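Local coordinates for restriction endonuclease (PDB 4F0P), which acts as a modification-dependent restriction enzyme, recognising 5-methylcytosine or 5-hydroxymethylcytosine in DNA and cleaving the strands at a fixed distance from the modified base, at the interface of chains A and B and the interface of chains A and C. Sequence-based numbering; all coordinates share one arbitrary frame. Chains: chain A/B/C, Restriction endonuclease.

Contact 1: the interface of chains A and B. Residues chain A 394, 397-398; chain B 329-331, 372.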
loop_
_atom_site.group_PDB
_atom_site.type_symbol
_atom_site.label_atom_id
_atom_site.label_comp_id
_atom_site.label_asym_id
_atom_site.label_seq_id
_atom_site.Cartn_x
_atom_site.Cartn_y
_atom_site.Cartn_z
ATOM N N GLN A 394 -14.179 9.432 16.163
ATOM C CA GLN A 394 -13.839 8.061 16.522
ATOM C C GLN A 394 -13.354 7.237 15.330
ATOM O O GLN A 394 -12.474 6.390 15.475
ATOM C CB GLN A 394 -15.023 7.369 17.204
ATOM C CG GLN A 394 -14.709 5.971 17.718
ATOM C CD GLN A 394 -13.548 5.953 18.698
ATOM O OE1 GLN A 394 -12.758 5.008 18.721
ATOM N NE2 GLN A 394 -13.445 6.994 19.518
ATOM N N VAL A 397 -9.863 8.244 14.830
ATOM C CA VAL A 397 -9.114 7.687 15.952
ATOM C C VAL A 397 -8.776 6.215 15.715
ATOM O O VAL A 397 -7.659 5.776 15.983
ATOM C CB VAL A 397 -9.887 7.835 17.279
ATOM C CG1 VAL A 397 -9.222 7.031 18.386
ATOM C CG2 VAL A 397 -10.001 9.303 17.674
ATOM N N GLU A 398 -9.738 5.459 15.197
ATOM C CA GLU A 398 -9.525 4.037 14.942
ATOM C C GLU A 398 -8.649 3.795 13.715
ATOM O O GLU A 398 -7.872 2.840 13.681
ATOM C CB GLU A 398 -10.860 3.303 14.804
ATOM C CG GLU A 398 -11.693 3.322 16.073
ATOM C CD GLU A 398 -12.991 2.554 15.936
ATOM O OE1 GLU A 398 -13.872 2.725 16.805
ATOM O OE2 GLU A 398 -13.128 1.779 14.965
ATOM N N GLY B 329 -10.268 5.413 23.955
ATOM C CA GLY B 329 -10.402 6.847 23.798
ATOM C C GLY B 329 -11.724 7.138 23.130
ATOM O O GLY B 329 -11.786 7.395 21.925
ATOM N N ASP B 330 -12.779 7.073 23.937
ATOM C CA ASP B 330 -14.162 7.101 23.475
ATOM C C ASP B 330 -14.484 5.910 22.563
ATOM O O ASP B 330 -15.540 5.879 21.927
ATOM C CB ASP B 330 -14.496 8.434 22.800
ATOM N N GLY B 331 -13.586 4.925 22.519
ATOM C CA GLY B 331 -13.765 3.764 21.662
ATOM C C GLY B 331 -14.592 2.665 22.303
ATOM O O GLY B 331 -14.625 2.538 23.529
ATOM N N ARG B 372 -16.442 -3.825 12.026
ATOM C CA ARG B 372 -15.615 -3.092 12.981
ATOM C C ARG B 372 -14.715 -4.055 13.751
ATOM O O ARG B 372 -13.628 -3.688 14.196
ATOM C CB ARG B 372 -16.486 -2.278 13.940
ATOM C CG ARG B 372 -15.713 -1.313 14.829
ATOM C CD ARG B 372 -16.662 -0.365 15.547
ATOM N NE ARG B 372 -15.972 0.520 16.481
ATOM C CZ ARG B 372 -16.578 1.462 17.199
ATOM N NH1 ARG B 372 -17.887 1.645 17.086
ATOM N NH2 ARG B 372 -15.876 2.225 18.027
#
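The side chain of A:Gln394 lies against the backbone of B:Gly331, where its amide carbon CD comes within 3.7 Å of the glycine CA. Glycine suits this place because its bare CA lets the flat amide lie close to the main chain. A:Val397, one helical turn further on, is peripheral: its methyl CG1 stays 4.4 Å from the carbonyl O of B:Gly329 and adds a small apolar flank.

Farther out, the amide nitrogen takes over. A:Gln394 NE2 donates to the main-chain O of B:Gly329 at 3.0 Å. The acceptor lies nearly in the plane of the glutamine amide, so the N-H points well at it, whereas seen from the carbonyl the donor is tilted by 21° from its plane. The side chain leaves its helix with CG opposite the backbone N (chi1 -175°) and then bends at chi2 (57°), which turns the amide toward the loop. Glutamine fits here because it is long enough to span the gap and carries a neutral donor for a backbone carbonyl. B:Asp330, in the middle of the loop, is poorly ordered and its side chain is incomplete.

At the polar rim, A:Glu398 and B:Arg372 form a salt bridge through carboxylate OE1 and guanidinium NH2. OE1 of A:Glu398 and NH2 of B:Arg372 are modelled 2.4 Å apart, too short to be trusted, so the pairing is sounder than its details. The side chains cross at roughly a right angle, and both are largely extended, as suits long charged residues reaching from separate helices.

Both sides of this interface belong to the nuclease region. Chain A supplies one face of helix 393-401; chain B supplies helix 367-376 and the glycine-rich loop just ahead of strand 335-342, close in sequence to the catalytic aspartate expected for a PD-(D/E)XK nuclease.

Contact 2: the interface of chains A and C. Residues chain A 104-106, 113, 413; chain C 344-345.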
loop_
_atom_site.group_PDB
_atom_site.type_symbol
_atom_site.label_atom_id
_atom_site.label_comp_id
_atom_site.label_asym_id
_atom_site.label_seq_id
_atom_site.Cartn_x
_atom_site.Cartn_y
_atom_site.Cartn_z
ATOM N N GLU A 104 -1.299 25.643 -0.924
ATOM C CA GLU A 104 -1.681 24.881 0.265
ATOM C C GLU A 104 -0.467 24.413 1.062
ATOM O O GLU A 104 0.549 24.013 0.493
ATOM C CB GLU A 104 -2.606 23.710 -0.086
ATOM C CG GLU A 104 -2.061 22.751 -1.124
ATOM C CD GLU A 104 -3.091 21.728 -1.568
ATOM O OE1 GLU A 104 -2.794 20.943 -2.494
ATOM O OE2 GLU A 104 -4.200 21.710 -0.991
ATOM N N PHE A 105 -0.586 24.471 2.385
ATOM C CA PHE A 105 0.541 24.213 3.271
ATOM C C PHE A 105 0.328 22.978 4.138
ATOM O O PHE A 105 -0.727 22.811 4.750
ATOM C CB PHE A 105 0.791 25.425 4.172
ATOM C CG PHE A 105 1.268 26.647 3.436
ATOM C CD1 PHE A 105 0.390 27.413 2.684
ATOM C CD2 PHE A 105 2.593 27.044 3.515
ATOM C CE1 PHE A 105 0.828 28.540 2.010
ATOM C CE2 PHE A 105 3.037 28.171 2.846
ATOM C CZ PHE A 105 2.152 28.921 2.094
ATOM N N ASP A 106 1.339 22.118 4.183
ATOM C CA ASP A 106 1.358 20.992 5.110
ATOM C C ASP A 106 2.636 21.095 5.926
ATOM O O ASP A 106 3.482 20.200 5.900
ATOM C CB ASP A 106 1.302 19.659 4.358
ATOM C CG ASP A 106 1.170 18.463 5.289
ATOM O OD1 ASP A 106 0.758 18.649 6.454
ATOM O OD2 ASP A 106 1.474 17.333 4.852
ATOM N N ARG A 113 2.504 23.192 -1.482
ATOM C CA ARG A 113 2.116 23.299 -2.885
ATOM C C ARG A 113 1.932 24.771 -3.232
ATOM O O ARG A 113 1.003 25.420 -2.740
ATOM C CB ARG A 113 0.818 22.531 -3.148
ATOM C CG ARG A 113 0.902 21.033 -2.886
ATOM C CD ARG A 113 1.345 20.270 -4.125
ATOM N NE ARG A 113 0.323 20.282 -5.168
ATOM C CZ ARG A 113 0.486 19.760 -6.380
ATOM N NH1 ARG A 113 -0.499 19.816 -7.266
ATOM N NH2 ARG A 113 1.634 19.183 -6.707
ATOM N N THR A 413 -12.528 18.604 0.781
ATOM C CA THR A 413 -11.616 18.043 -0.209
ATOM C C THR A 413 -12.360 17.675 -1.491
ATOM O O THR A 413 -11.882 17.936 -2.597
ATOM C CB THR A 413 -10.894 16.796 0.338
ATOM O OG1 THR A 413 -10.228 17.126 1.562
ATOM C CG2 THR A 413 -9.875 16.279 -0.668
ATOM N N LEU C 344 -1.893 16.118 -0.675
ATOM C CA LEU C 344 -1.388 16.840 0.486
ATOM C C LEU C 344 -2.422 16.843 1.608
ATOM O O LEU C 344 -2.111 16.534 2.761
ATOM C CB LEU C 344 -1.008 18.273 0.100
ATOM C CG LEU C 344 -0.407 19.171 1.183
ATOM C CD1 LEU C 344 0.737 19.987 0.610
ATOM C CD2 LEU C 344 -1.463 20.090 1.788
ATOM N N LYS C 345 -3.656 17.190 1.258
ATOM C CA LYS C 345 -4.747 17.241 2.222
ATOM C C LYS C 345 -5.153 15.843 2.683
ATOM O O LYS C 345 -5.135 15.545 3.878
ATOM C CB LYS C 345 -5.950 17.970 1.620
ATOM C CG LYS C 345 -5.685 19.428 1.279
ATOM C CD LYS C 345 -5.338 20.224 2.527
ATOM C CE LYS C 345 -5.112 21.694 2.211
ATOM N NZ LYS C 345 -4.824 22.485 3.440
#
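A:Glu104 and A:Asp106 on the short strand 104-106 receive C:Leu344 and C:Lys345, whose helix-like backbone torsions belong to the turn between the strands equivalent to 335-342 and 347-357. The strand falls in the AspBHI-type N-terminal region, which in this family carries an SRA-like fold for reading modified cytosine, while the turn is part of the PD-(D/E)XK nuclease of chain C.

C:Leu344 is the apolar wedge. Its branch carbon CG meets A:Asp106 at CB, 3.6 Å away, so the aspartate contributes its methylene. The methyl groups then part: CD1 reaches CG of A:Arg113 at 3.7 Å, and CD2 lies 4.0 Å from CG of A:Glu104. The forked end of a leucine suits a surface made of the aliphatic stems of polar residues. A:Arg113 is placed for this by strand 111-115, whose main chain runs beside A:Glu104, the arginine N 2.9 Å from the glutamate O.

The stem of C:Lys345 passes the carboxylate of A:Glu104 obliquely, its CE 3.3 Å from OE2. In A:Glu104, CG sits between the backbone N and the carbonyl carbon (chi1 55°), and the extended chain beyond it carries the carboxylate past C:Leu344 and alongside the lysine. The ammonium NZ remains 4.5 Å from OE2, a separation over which the opposite charges would probably still attract. Lysine suits this position because its methylenes can pack against the carboxylate while the ammonium group is carried past it. Back at the root of the same lysine, OG1 of A:Thr413 on helix 411-425 lies 4.4 Å from CB; threonine, small and mildly polar, makes a modest border there.

Contact 1 and contact 2 lie about 26 Å apart, measured between the centres of their C-alpha atoms, and share no residue. Chain A takes part in both: helix 393-401 serves contact 1, and helix 411-425, the next helix after strand 406-409, borders contact 2. The loop of chain B and the turn of chain C lie before and after the equivalent strand 335-342 of their own chains. Contact 2 belongs to a two-fold interface joining N-terminal and nuclease regions, whereas contact 1 joins nuclease regions without exact two-fold symmetry. Together, the two kinds of interface can link four copies into the tetramer of the deposited assembly.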